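Local structure of L-threonine dehydrogenase (2YY7) at residues I8-Q13 and E17-L22; K21-Y26 and V31-I36; R166-P171 and I220-N225. The protein probably oxidises L-threonine at its 3-hydroxyl with NAD+ as acceptor, as a UDP-galactose 4-epimerase-like member of the short-chain dehydrogenase/reductase superfamily. All blocks are in the same frame, centred on the assembly; numbering follows the deposited sequence.

Contact 1 (I8-Q13 and E17-L22); sequences IGACGQ and ELTQKL. With NAD (nicotinamide-adenine-dinucleotide), chain E.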
loop_
_atom_site.group_PDB
_atom_site.type_symbol
_atom_site.label_atom_id
_atom_site.label_comp_id
_atom_site.label_asym_id
_atom_site.label_seq_id
_atom_site.Cartn_x
_atom_site.Cartn_y
_atom_site.Cartn_z
ATOM N N ILE A 8 11.920 19.654 -4.812
ATOM C CA ILE A 8 12.460 19.118 -3.571
ATOM C C ILE A 8 13.302 17.900 -3.946
ATOM O O ILE A 8 12.804 16.965 -4.578
ATOM C CB ILE A 8 11.315 18.718 -2.616
ATOM C CG1 ILE A 8 10.416 19.935 -2.366
ATOM C CG2 ILE A 8 11.875 18.203 -1.290
ATOM C CD1 ILE A 8 9.226 19.643 -1.458
ATOM N N GLY A 9 14.579 17.931 -3.565
ATOM C CA GLY A 9 15.498 16.857 -3.898
ATOM C C GLY A 9 16.090 17.169 -5.262
ATOM O O GLY A 9 16.306 16.275 -6.076
ATOM N N ALA A 10 16.366 18.451 -5.497
ATOM C CA ALA A 10 16.888 18.929 -6.775
ATOM C C ALA A 10 18.303 18.497 -7.137
ATOM O O ALA A 10 18.697 18.586 -8.304
ATOM C CB ALA A 10 16.787 20.460 -6.830
ATOM N N CYS A 11 19.066 18.035 -6.152
ATOM C CA CYS A 11 20.439 17.609 -6.397
ATOM C C CYS A 11 20.560 16.141 -6.807
ATOM O O CYS A 11 21.663 15.643 -7.056
ATOM C CB CYS A 11 21.289 17.883 -5.151
ATOM S SG CYS A 11 21.414 19.656 -4.754
ATOM N N GLY A 12 19.425 15.457 -6.896
ATOM C CA GLY A 12 19.428 14.053 -7.269
ATOM C C GLY A 12 19.684 13.794 -8.743
ATOM O O GLY A 12 19.845 14.729 -9.540
ATOM N N GLN A 13 19.718 12.515 -9.107
ATOM C CA GLN A 13 19.957 12.113 -10.487
ATOM C C GLN A 13 18.942 12.756 -11.438
ATOM O O GLN A 13 19.314 13.245 -12.505
ATOM C CB GLN A 13 19.892 10.585 -10.631
ATOM C CG GLN A 13 20.424 10.082 -11.984
ATOM C CD GLN A 13 20.008 8.653 -12.312
ATOM O OE1 GLN A 13 20.511 8.055 -13.262
ATOM N NE2 GLN A 13 19.080 8.111 -11.541
ATOM N N GLU A 17 18.724 17.342 -13.815
ATOM C CA GLU A 17 18.268 17.604 -15.177
ATOM C C GLU A 17 16.908 18.290 -15.216
ATOM O O GLU A 17 16.679 19.181 -16.035
ATOM C CB GLU A 17 18.200 16.295 -15.963
ATOM C CG GLU A 17 19.547 15.629 -16.173
ATOM C CD GLU A 17 20.502 16.492 -16.976
ATOM O OE1 GLU A 17 20.124 16.917 -18.090
ATOM O OE2 GLU A 17 21.630 16.740 -16.498
ATOM N N LEU A 18 16.013 17.870 -14.326
ATOM C CA LEU A 18 14.669 18.431 -14.248
ATOM C C LEU A 18 14.709 19.927 -13.959
ATOM O O LEU A 18 13.976 20.704 -14.568
ATOM C CB LEU A 18 13.865 17.724 -13.151
ATOM C CG LEU A 18 12.450 18.255 -12.908
ATOM C CD1 LEU A 18 11.578 18.012 -14.134
ATOM C CD2 LEU A 18 11.863 17.565 -11.694
ATOM N N THR A 19 15.567 20.323 -13.024
ATOM C CA THR A 19 15.711 21.726 -12.655
ATOM C C THR A 19 16.231 22.546 -13.838
ATOM O O THR A 19 15.731 23.637 -14.117
ATOM C CB THR A 19 16.688 21.888 -11.465
ATOM O OG1 THR A 19 16.190 21.159 -10.335
ATOM C CG2 THR A 19 16.833 23.361 -11.080
ATOM N N GLN A 20 17.230 22.015 -14.536
ATOM C CA GLN A 20 17.814 22.710 -15.680
ATOM C C GLN A 20 16.794 22.914 -16.793
ATOM O O GLN A 20 16.650 24.018 -17.316
ATOM C CB GLN A 20 19.016 21.931 -16.224
ATOM C CG GLN A 20 19.782 22.658 -17.327
ATOM C CD GLN A 20 20.967 21.855 -17.851
ATOM O OE1 GLN A 20 20.803 20.746 -18.364
ATOM N NE2 GLN A 20 22.166 22.413 -17.719
ATOM N N LYS A 21 16.084 21.848 -17.148
ATOM C CA LYS A 21 15.084 21.915 -18.207
ATOM C C LYS A 21 13.938 22.864 -17.855
ATOM O O LYS A 21 13.497 23.656 -18.687
ATOM C CB LYS A 21 14.536 20.518 -18.493
ATOM C CG LYS A 21 13.542 20.452 -19.645
ATOM C CD LYS A 21 14.147 20.901 -20.962
ATOM C CE LYS A 21 13.131 20.776 -22.089
ATOM N NZ LYS A 21 13.672 21.242 -23.394
ATOM N N LEU A 22 13.457 22.787 -16.621
ATOM C CA LEU A 22 12.371 23.658 -16.189
ATOM C C LEU A 22 12.798 25.126 -16.251
ATOM O O LEU A 22 12.018 25.993 -16.646
ATOM C CB LEU A 22 11.948 23.286 -14.766
ATOM C CG LEU A 22 10.595 22.600 -14.544
ATOM C CD1 LEU A 22 10.125 21.882 -15.789
ATOM C CD2 LEU A 22 10.723 21.635 -13.369
HETATM P PA NAD E . 18.487 10.546 -5.933
HETATM O O1A NAD E . 19.544 10.643 -6.978
HETATM O O2A NAD E . 18.783 9.620 -4.808
HETATM O O5B NAD E . 18.045 11.985 -5.442
HETATM C C5B NAD E . 17.356 12.168 -4.239
HETATM C C4B NAD E . 17.628 13.558 -3.718
HETATM O O4B NAD E . 16.767 13.775 -2.598
HETATM C C3B NAD E . 19.093 13.725 -3.248
HETATM O O3B NAD E . 19.714 14.874 -3.851
HETATM C C2B NAD E . 18.959 13.805 -1.722
HETATM O O2B NAD E . 19.960 14.615 -1.131
HETATM C C1B NAD E . 17.544 14.383 -1.569
HETATM N N9A NAD E . 16.982 14.162 -0.228
HETATM C C8A NAD E . 17.062 12.988 0.519
HETATM N N7A NAD E . 16.447 13.200 1.691
HETATM C C5A NAD E . 15.972 14.465 1.678
HETATM C C6A NAD E . 15.297 15.200 2.640
HETATM N N6A NAD E . 15.075 14.695 3.834
HETATM N N1A NAD E . 14.956 16.500 2.369
HETATM C C2A NAD E . 15.272 17.084 1.151
HETATM N N3A NAD E . 15.969 16.378 0.190
HETATM C C4A NAD E . 16.312 15.080 0.480
HETATM O O3 NAD E . 17.146 9.963 -6.594
HETATM P PN NAD E . 16.567 10.164 -8.097
HETATM O O1N NAD E . 16.698 11.582 -8.572
HETATM O O2N NAD E . 17.066 9.002 -8.880
HETATM O O5D NAD E . 14.988 9.879 -7.849
HETATM C C5D NAD E . 14.077 10.957 -7.592
HETATM C C4D NAD E . 12.639 10.377 -7.494
HETATM O O4D NAD E . 12.355 9.598 -8.642
HETATM C C3D NAD E . 12.441 9.424 -6.312
HETATM O O3D NAD E . 11.102 9.557 -5.844
HETATM C C2D NAD E . 12.569 8.055 -6.935
HETATM O O2D NAD E . 11.943 7.116 -6.093
HETATM C C1D NAD E . 11.921 8.262 -8.304
HETATM N N1N NAD E . 12.394 7.229 -9.254
HETATM C C2N NAD E . 13.703 7.249 -9.693
HETATM C C3N NAD E . 14.138 6.274 -10.585
HETATM C C7N NAD E . 15.522 6.336 -11.172
HETATM O O7N NAD E . 15.866 5.271 -11.988
HETATM N N7N NAD E . 16.385 7.328 -10.887
HETATM C C4N NAD E . 13.258 5.264 -11.017
HETATM C C5N NAD E . 11.929 5.274 -10.584
HETATM C C6N NAD E . 11.507 6.239 -9.691
#

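Contact 2 (K21-Y26 and V31-I36); sequences KLRKLY and VIASDI. With NAD (nicotinamide-adenine-dinucleotide), chain E.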
loop_
_atom_site.group_PDB
_atom_site.type_symbol
_atom_site.label_atom_id
_atom_site.label_comp_id
_atom_site.label_asym_id
_atom_site.label_seq_id
_atom_site.Cartn_x
_atom_site.Cartn_y
_atom_site.Cartn_z
ATOM N N LYS A 21 16.084 21.848 -17.148
ATOM C CA LYS A 21 15.084 21.915 -18.207
ATOM C C LYS A 21 13.938 22.864 -17.855
ATOM O O LYS A 21 13.497 23.656 -18.687
ATOM C CB LYS A 21 14.536 20.518 -18.493
ATOM C CG LYS A 21 13.542 20.452 -19.645
ATOM C CD LYS A 21 14.147 20.901 -20.962
ATOM C CE LYS A 21 13.131 20.776 -22.089
ATOM N NZ LYS A 21 13.672 21.242 -23.394
ATOM N N LEU A 22 13.457 22.787 -16.621
ATOM C CA LEU A 22 12.371 23.658 -16.189
ATOM C C LEU A 22 12.798 25.126 -16.251
ATOM O O LEU A 22 12.018 25.993 -16.646
ATOM C CB LEU A 22 11.948 23.286 -14.766
ATOM C CG LEU A 22 10.595 22.600 -14.544
ATOM C CD1 LEU A 22 10.125 21.882 -15.789
ATOM C CD2 LEU A 22 10.723 21.635 -13.369
ATOM N N ARG A 23 14.041 25.404 -15.862
ATOM C CA ARG A 23 14.553 26.771 -15.883
ATOM C C ARG A 23 14.687 27.326 -17.301
ATOM O O ARG A 23 14.552 28.532 -17.514
ATOM C CB ARG A 23 15.895 26.847 -15.141
ATOM C CG ARG A 23 15.719 26.822 -13.623
ATOM C CD ARG A 23 17.029 26.778 -12.861
ATOM N NE ARG A 23 16.798 26.986 -11.434
ATOM C CZ ARG A 23 17.687 26.725 -10.480
ATOM N NH1 ARG A 23 18.881 26.236 -10.789
ATOM N NH2 ARG A 23 17.382 26.962 -9.209
ATOM N N LYS A 24 14.945 26.447 -18.268
ATOM C CA LYS A 24 15.064 26.863 -19.661
ATOM C C LYS A 24 13.684 27.203 -20.215
ATOM O O LYS A 24 13.532 28.130 -21.011
ATOM C CB LYS A 24 15.680 25.745 -20.506
ATOM C CG LYS A 24 17.148 25.476 -20.212
ATOM C CD LYS A 24 17.683 24.273 -20.985
ATOM C CE LYS A 24 17.614 24.470 -22.496
ATOM N NZ LYS A 24 16.222 24.388 -23.031
ATOM N N LEU A 25 12.680 26.450 -19.775
ATOM C CA LEU A 25 11.310 26.637 -20.229
ATOM C C LEU A 25 10.559 27.760 -19.533
ATOM O O LEU A 25 9.818 28.497 -20.179
ATOM C CB LEU A 25 10.506 25.344 -20.046
ATOM C CG LEU A 25 10.875 24.085 -20.831
ATOM C CD1 LEU A 25 9.946 22.951 -20.411
ATOM C CD2 LEU A 25 10.758 24.344 -22.330
ATOM N N TYR A 26 10.744 27.901 -18.223
ATOM C CA TYR A 26 10.009 28.924 -17.488
ATOM C C TYR A 26 10.811 30.047 -16.855
ATOM O O TYR A 26 10.232 30.945 -16.244
ATOM C CB TYR A 26 9.147 28.270 -16.405
ATOM C CG TYR A 26 8.185 27.225 -16.928
ATOM C CD1 TYR A 26 8.462 25.869 -16.793
ATOM C CD2 TYR A 26 6.998 27.593 -17.561
ATOM C CE1 TYR A 26 7.584 24.900 -17.272
ATOM C CE2 TYR A 26 6.111 26.629 -18.047
ATOM C CZ TYR A 26 6.412 25.287 -17.897
ATOM O OH TYR A 26 5.547 24.324 -18.368
ATOM N N VAL A 31 12.105 28.792 -10.970
ATOM C CA VAL A 31 12.322 27.435 -10.483
ATOM C C VAL A 31 13.268 27.461 -9.285
ATOM O O VAL A 31 14.438 27.818 -9.410
ATOM C CB VAL A 31 12.931 26.542 -11.583
ATOM C CG1 VAL A 31 13.023 25.108 -11.095
ATOM C CG2 VAL A 31 12.096 26.632 -12.858
ATOM N N ILE A 32 12.746 27.088 -8.121
ATOM C CA ILE A 32 13.534 27.069 -6.897
ATOM C C ILE A 32 14.003 25.644 -6.624
ATOM O O ILE A 32 13.189 24.727 -6.537
ATOM C CB ILE A 32 12.696 27.539 -5.680
ATOM C CG1 ILE A 32 11.965 28.849 -6.002
ATOM C CG2 ILE A 32 13.597 27.702 -4.460
ATOM C CD1 ILE A 32 12.866 30.018 -6.329
ATOM N N ALA A 33 15.314 25.459 -6.498
ATOM C CA ALA A 33 15.877 24.143 -6.220
ATOM C C ALA A 33 16.085 24.009 -4.717
ATOM O O ALA A 33 16.570 24.936 -4.072
ATOM C CB ALA A 33 17.211 23.970 -6.951
ATOM N N SER A 34 15.706 22.863 -4.158
ATOM C CA SER A 34 15.865 22.631 -2.726
ATOM C C SER A 34 16.306 21.195 -2.495
ATOM O O SER A 34 15.944 20.291 -3.246
ATOM C CB SER A 34 14.556 22.905 -1.971
ATOM O OG SER A 34 13.533 21.996 -2.343
ATOM N N ASP A 35 17.095 20.996 -1.447
ATOM C CA ASP A 35 17.616 19.679 -1.122
ATOM C C ASP A 35 18.179 19.743 0.294
ATOM O O ASP A 35 18.430 20.833 0.816
ATOM C CB ASP A 35 18.715 19.322 -2.124
ATOM C CG ASP A 35 18.990 17.838 -2.181
ATOM O OD1 ASP A 35 19.610 17.308 -1.234
ATOM O OD2 ASP A 35 18.573 17.201 -3.175
ATOM N N ILE A 36 18.367 18.590 0.928
ATOM C CA ILE A 36 18.906 18.593 2.277
ATOM C C ILE A 36 20.425 18.722 2.203
ATOM O O ILE A 36 21.072 19.136 3.162
ATOM C CB ILE A 36 18.498 17.315 3.064
ATOM C CG1 ILE A 36 18.869 17.487 4.541
ATOM C CG2 ILE A 36 19.181 16.089 2.480
ATOM C CD1 ILE A 36 18.135 16.558 5.474
HETATM P PA NAD E . 18.487 10.546 -5.933
HETATM O O1A NAD E . 19.544 10.643 -6.978
HETATM O O2A NAD E . 18.783 9.620 -4.808
HETATM O O5B NAD E . 18.045 11.985 -5.442
HETATM C C5B NAD E . 17.356 12.168 -4.239
HETATM C C4B NAD E . 17.628 13.558 -3.718
HETATM O O4B NAD E . 16.767 13.775 -2.598
HETATM C C3B NAD E . 19.093 13.725 -3.248
HETATM O O3B NAD E . 19.714 14.874 -3.851
HETATM C C2B NAD E . 18.959 13.805 -1.722
HETATM O O2B NAD E . 19.960 14.615 -1.131
HETATM C C1B NAD E . 17.544 14.383 -1.569
HETATM N N9A NAD E . 16.982 14.162 -0.228
HETATM C C8A NAD E . 17.062 12.988 0.519
HETATM N N7A NAD E . 16.447 13.200 1.691
HETATM C C5A NAD E . 15.972 14.465 1.678
HETATM C C6A NAD E . 15.297 15.200 2.640
HETATM N N6A NAD E . 15.075 14.695 3.834
HETATM N N1A NAD E . 14.956 16.500 2.369
HETATM C C2A NAD E . 15.272 17.084 1.151
HETATM N N3A NAD E . 15.969 16.378 0.190
HETATM C C4A NAD E . 16.312 15.080 0.480
HETATM O O3 NAD E . 17.146 9.963 -6.594
HETATM P PN NAD E . 16.567 10.164 -8.097
HETATM O O1N NAD E . 16.698 11.582 -8.572
HETATM O O2N NAD E . 17.066 9.002 -8.880
HETATM O O5D NAD E . 14.988 9.879 -7.849
HETATM C C5D NAD E . 14.077 10.957 -7.592
HETATM C C4D NAD E . 12.639 10.377 -7.494
HETATM O O4D NAD E . 12.355 9.598 -8.642
HETATM C C3D NAD E . 12.441 9.424 -6.312
HETATM O O3D NAD E . 11.102 9.557 -5.844
HETATM C C2D NAD E . 12.569 8.055 -6.935
HETATM O O2D NAD E . 11.943 7.116 -6.093
HETATM C C1D NAD E . 11.921 8.262 -8.304
HETATM N N1N NAD E . 12.394 7.229 -9.254
HETATM C C2N NAD E . 13.703 7.249 -9.693
HETATM C C3N NAD E . 14.138 6.274 -10.585
HETATM C C7N NAD E . 15.522 6.336 -11.172
HETATM O O7N NAD E . 15.866 5.271 -11.988
HETATM N N7N NAD E . 16.385 7.328 -10.887
HETATM C C4N NAD E . 13.258 5.264 -11.017
HETATM C C5N NAD E . 11.929 5.274 -10.584
HETATM C C6N NAD E . 11.507 6.239 -9.691
#

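Contact 3 (R166-P171 and I220-N225); sequences RSIRYP and IDATIN. With NAD (nicotinamide-adenine-dinucleotide), chain E.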
loop_
_atom_site.group_PDB
_atom_site.type_symbol
_atom_site.label_atom_id
_atom_site.label_comp_id
_atom_site.label_asym_id
_atom_site.label_seq_id
_atom_site.Cartn_x
_atom_site.Cartn_y
_atom_site.Cartn_z
ATOM N N ARG A 166 -0.105 14.659 -10.060
ATOM C CA ARG A 166 0.195 13.830 -11.217
ATOM C C ARG A 166 1.422 12.976 -10.960
ATOM O O ARG A 166 2.378 13.423 -10.323
ATOM C CB ARG A 166 0.395 14.737 -12.428
ATOM C CG ARG A 166 -0.704 15.793 -12.512
ATOM C CD ARG A 166 -0.627 16.681 -13.740
ATOM N NE ARG A 166 -1.684 17.688 -13.687
ATOM C CZ ARG A 166 -1.997 18.515 -14.678
ATOM N NH1 ARG A 166 -1.334 18.468 -15.823
ATOM N NH2 ARG A 166 -2.979 19.394 -14.517
ATOM N N SER A 167 1.399 11.747 -11.468
ATOM C CA SER A 167 2.501 10.819 -11.252
ATOM C C SER A 167 2.768 9.861 -12.407
ATOM O O SER A 167 1.886 9.570 -13.213
ATOM C CB SER A 167 2.225 9.994 -9.992
ATOM O OG SER A 167 3.294 9.101 -9.713
ATOM N N ILE A 168 4.007 9.385 -12.474
ATOM C CA ILE A 168 4.408 8.406 -13.469
ATOM C C ILE A 168 5.338 7.388 -12.808
ATOM O O ILE A 168 6.130 7.723 -11.921
ATOM C CB ILE A 168 5.118 9.049 -14.702
ATOM C CG1 ILE A 168 6.284 9.923 -14.261
ATOM C CG2 ILE A 168 4.121 9.882 -15.505
ATOM C CD1 ILE A 168 6.903 10.705 -15.414
ATOM N N ARG A 169 5.213 6.137 -13.226
ATOM C CA ARG A 169 6.038 5.068 -12.693
ATOM C C ARG A 169 7.300 4.963 -13.551
ATOM O O ARG A 169 7.363 4.155 -14.477
ATOM C CB ARG A 169 5.248 3.748 -12.715
ATOM C CG ARG A 169 4.002 3.743 -11.815
ATOM C CD ARG A 169 3.064 2.573 -12.162
ATOM N NE ARG A 169 1.883 2.519 -11.297
ATOM C CZ ARG A 169 0.730 1.944 -11.637
ATOM N NH1 ARG A 169 0.593 1.366 -12.827
ATOM N NH2 ARG A 169 -0.296 1.958 -10.796
ATOM N N TYR A 170 8.302 5.794 -13.256
ATOM C CA TYR A 170 9.552 5.768 -14.027
ATOM C C TYR A 170 10.208 4.389 -14.044
ATOM O O TYR A 170 10.258 3.707 -13.019
ATOM C CB TYR A 170 10.630 6.678 -13.427
ATOM C CG TYR A 170 10.405 8.173 -13.352
ATOM C CD1 TYR A 170 10.081 8.928 -14.481
ATOM C CD2 TYR A 170 10.641 8.848 -12.158
ATOM C CE1 TYR A 170 10.005 10.334 -14.408
ATOM C CE2 TYR A 170 10.570 10.231 -12.077
ATOM C CZ TYR A 170 10.254 10.969 -13.196
ATOM O OH TYR A 170 10.193 12.341 -13.076
ATOM N N PRO A 171 10.707 3.950 -15.209
ATOM C CA PRO A 171 11.372 2.646 -15.217
ATOM C C PRO A 171 12.808 2.976 -14.770
ATOM O O PRO A 171 13.046 4.070 -14.263
ATOM C CB PRO A 171 11.281 2.211 -16.682
ATOM C CG PRO A 171 11.215 3.490 -17.429
ATOM C CD PRO A 171 10.320 4.352 -16.573
ATOM N N ILE A 220 12.608 13.197 -18.292
ATOM C CA ILE A 220 12.366 14.618 -18.039
ATOM C C ILE A 220 11.228 15.163 -18.909
ATOM O O ILE A 220 10.368 15.904 -18.434
ATOM C CB ILE A 220 13.637 15.450 -18.299
ATOM C CG1 ILE A 220 14.760 14.987 -17.367
ATOM C CG2 ILE A 220 13.344 16.935 -18.099
ATOM C CD1 ILE A 220 14.419 15.080 -15.889
ATOM N N ASP A 221 11.226 14.806 -20.187
ATOM C CA ASP A 221 10.168 15.267 -21.082
ATOM C C ASP A 221 8.818 14.764 -20.577
ATOM O O ASP A 221 7.830 15.497 -20.575
ATOM C CB ASP A 221 10.426 14.762 -22.506
ATOM C CG ASP A 221 11.531 15.542 -23.211
ATOM O OD1 ASP A 221 12.015 15.078 -24.264
ATOM O OD2 ASP A 221 11.907 16.623 -22.712
ATOM N N ALA A 222 8.789 13.511 -20.135
ATOM C CA ALA A 222 7.568 12.908 -19.618
ATOM C C ALA A 222 7.062 13.696 -18.422
ATOM O O ALA A 222 5.883 14.048 -18.349
ATOM C CB ALA A 222 7.832 11.456 -19.214
ATOM N N THR A 223 7.965 13.967 -17.486
ATOM C CA THR A 223 7.633 14.708 -16.275
ATOM C C THR A 223 7.041 16.076 -16.582
ATOM O O THR A 223 5.995 16.444 -16.051
ATOM C CB THR A 223 8.883 14.898 -15.390
ATOM O OG1 THR A 223 9.435 13.616 -15.065
ATOM C CG2 THR A 223 8.524 15.633 -14.102
ATOM N N ILE A 224 7.712 16.828 -17.444
ATOM C CA ILE A 224 7.249 18.157 -17.812
ATOM C C ILE A 224 5.946 18.133 -18.603
ATOM O O ILE A 224 5.053 18.943 -18.361
ATOM C CB ILE A 224 8.327 18.899 -18.635
ATOM C CG1 ILE A 224 9.579 19.090 -17.773
ATOM C CG2 ILE A 224 7.790 20.233 -19.141
ATOM C CD1 ILE A 224 10.733 19.726 -18.507
ATOM N N ASN A 225 5.836 17.209 -19.551
ATOM C CA ASN A 225 4.637 17.127 -20.371
ATOM C C ASN A 225 3.367 16.747 -19.615
ATOM O O ASN A 225 2.312 17.326 -19.865
ATOM C CB ASN A 225 4.859 16.175 -21.546
ATOM C CG ASN A 225 5.811 16.752 -22.584
ATOM O OD1 ASN A 225 6.014 17.964 -22.640
ATOM N ND2 ASN A 225 6.387 15.892 -23.414
HETATM P PA NAD E . 18.487 10.546 -5.933
HETATM O O1A NAD E . 19.544 10.643 -6.978
HETATM O O2A NAD E . 18.783 9.620 -4.808
HETATM O O5B NAD E . 18.045 11.985 -5.442
HETATM C C5B NAD E . 17.356 12.168 -4.239
HETATM C C4B NAD E . 17.628 13.558 -3.718
HETATM O O4B NAD E . 16.767 13.775 -2.598
HETATM C C3B NAD E . 19.093 13.725 -3.248
HETATM O O3B NAD E . 19.714 14.874 -3.851
HETATM C C2B NAD E . 18.959 13.805 -1.722
HETATM O O2B NAD E . 19.960 14.615 -1.131
HETATM C C1B NAD E . 17.544 14.383 -1.569
HETATM N N9A NAD E . 16.982 14.162 -0.228
HETATM C C8A NAD E . 17.062 12.988 0.519
HETATM N N7A NAD E . 16.447 13.200 1.691
HETATM C C5A NAD E . 15.972 14.465 1.678
HETATM C C6A NAD E . 15.297 15.200 2.640
HETATM N N6A NAD E . 15.075 14.695 3.834
HETATM N N1A NAD E . 14.956 16.500 2.369
HETATM C C2A NAD E . 15.272 17.084 1.151
HETATM N N3A NAD E . 15.969 16.378 0.190
HETATM C C4A NAD E . 16.312 15.080 0.480
HETATM O O3 NAD E . 17.146 9.963 -6.594
HETATM P PN NAD E . 16.567 10.164 -8.097
HETATM O O1N NAD E . 16.698 11.582 -8.572
HETATM O O2N NAD E . 17.066 9.002 -8.880
HETATM O O5D NAD E . 14.988 9.879 -7.849
HETATM C C5D NAD E . 14.077 10.957 -7.592
HETATM C C4D NAD E . 12.639 10.377 -7.494
HETATM O O4D NAD E . 12.355 9.598 -8.642
HETATM C C3D NAD E . 12.441 9.424 -6.312
HETATM O O3D NAD E . 11.102 9.557 -5.844
HETATM C C2D NAD E . 12.569 8.055 -6.935
HETATM O O2D NAD E . 11.943 7.116 -6.093
HETATM C C1D NAD E . 11.921 8.262 -8.304
HETATM N N1N NAD E . 12.394 7.229 -9.254
HETATM C C2N NAD E . 13.703 7.249 -9.693
HETATM C C3N NAD E . 14.138 6.274 -10.585
HETATM C C7N NAD E . 15.522 6.336 -11.172
HETATM O O7N NAD E . 15.866 5.271 -11.988
HETATM N N7N NAD E . 16.385 7.328 -10.887
HETATM C C4N NAD E . 13.258 5.264 -11.017
HETATM C C5N NAD E . 11.929 5.274 -10.584
HETATM C C6N NAD E . 11.507 6.239 -9.691
#

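Contact 1 (I8-Q13 and E17-L22)
Gln13 N donates to the adenosine-side phosphate of the dinucleotide at NAD O1A, 2.8 Å away, and an N-H...O angle of 170° makes this a nearly straight bond. The backbone amide that grips the phosphate lies where the loop leads into helix 13-26, and the helix dipole would probably add to the attraction for the anionic group. The residues Gly9, Gly12 and Gly15 spell the GxxGxxG dinucleotide-binding loop of the extended short-chain dehydrogenases, whose first four residues, Gly9 to Gly12, form a type I beta turn. Two of these glycines are accounted for by geometry: at the backbone angles of Gly9 a CB would be jammed against the carbonyl O of Ile8, and a CB modelled on Gly12 would lie 2.0 Å from NAD O5B. The loop is packed on the helix chiefly through Ala10, whose CB meets Thr19 OG1 at 3.6 Å. With OG1 anti to its carbonyl carbon (chi1 -60°), Thr19 sends the hydroxyl back to Gly15 O, a bond that satisfies it although its other neighbour is a methyl group. Glu17 OE2 is bonded to Ser177 OG.

Contact 2 (K21-Y26 and V31-I36)
Val31 O takes two hydrogen bonds from Arg23, one from NE at 3.2 Å and one from NH2 at 3.1 Å, with N-H...O angles of 147° and 153°. The oxygen lies in the guanidinium plane, so the group grips it side-on, while both nitrogens come from one face of the carbonyl, tilted from its plane. The aliphatic part of the same arginine crosses Val31 obliquely, Arg23 CG lying 3.5 Å from Val31 CB, and Val31 CG2 meets Leu22 CB at 3.9 Å. Arg23 runs extended from CG to NE, which carries the guanidinium past the valine and on to Ala33, whose CB is 3.8 Å from Arg23 NH2. The axes of helix 21-26 and strand 31-35 make 163°, so the strand runs back along the helix, as in the second half of the beta-alpha-beta unit begun by strand 5-8. At the far end of the strand, Asp35 receives the adenosine ribose: NAD O2B donates to Asp35 OD1 and NAD O3B to Asp35 OD2, each at 2.7 Å. Ile36 follows, laying its CG2 against the adenine. A carboxylate occupied by both hydroxyls would probably repel a 2'-phosphate, consistent with a preference for NAD over NADP.

Contact 3 (R166-P171 and I220-N225)
The nicotinamide end of the Rossmann-type cofactor pocket is bordered by the broken strand 164-174, and here that strand leans on helix 216-228 through Tyr170 and Ile168. Tyr170 OH and Thr223 OG1 are hydrogen-bonded, either hydroxyl being a possible donor; the very short 2.5 Å between them is doubtful and probably in part coordinate error. The threonine oxygen lies near the plane of the phenol ring, at its edge, and the two side chains meet almost perpendicularly. Thr223 OG1 is also bonded to Ala219 O one turn back, so the hydroxyl appears to link helix backbone to tyrosine. Beside this pair, Ile168 has CG1 wedged between its backbone N and carbonyl carbon (chi1 54°), which directs CD1 at the helix, 4.0 Å from Ala222 CB and 3.9 Å from Thr223 OG1. The tyrosine also borders the cofactor: NAD C6N lies at the ring edge, near its plane and 3.7 Å from Tyr170 CD2, while Tyr170 CB is 3.4 Å from NAD C5N. Pro171 O comes within 3.5 Å of NAD C4N, the hydride-accepting carbon. Replacing Tyr170 with an alanine would probably leave Thr223 OG1 without the phenol hydroxyl that reaches it from the strand and open a gap between nicotinamide and helix. The axes of strand 168-170 and helix 220-225 come within 10.4 Å at 171°, nearly antiparallel. Ile14 of helix 13-26 and Phe114 and Pro116 of strand 112-118 pack around the tyrosine.

How the contacts relate
Contacts 1 and 2 lie with centres 6 Å apart and share Lys21 and Leu22 of helix 13-26; the glycine loop is also bonded to strand 31-35, with Ser34 O 2.7 Å from Gly9 N and 2.9 Å from Ala10 N. Contact 3 is farther off, about 13 Å and 16 Å from the centres of contacts 1 and 2. Its helix nevertheless packs beside helix 13-26, where Leu22 CD1 is 3.5 Å from Ile224 CG1. NAD runs across all three: contact 2 holds the adenosine ribose, contact 1 the phosphate next to it, and contact 3 flanks the nicotinamide, so together they trace the cofactor from one end to the other.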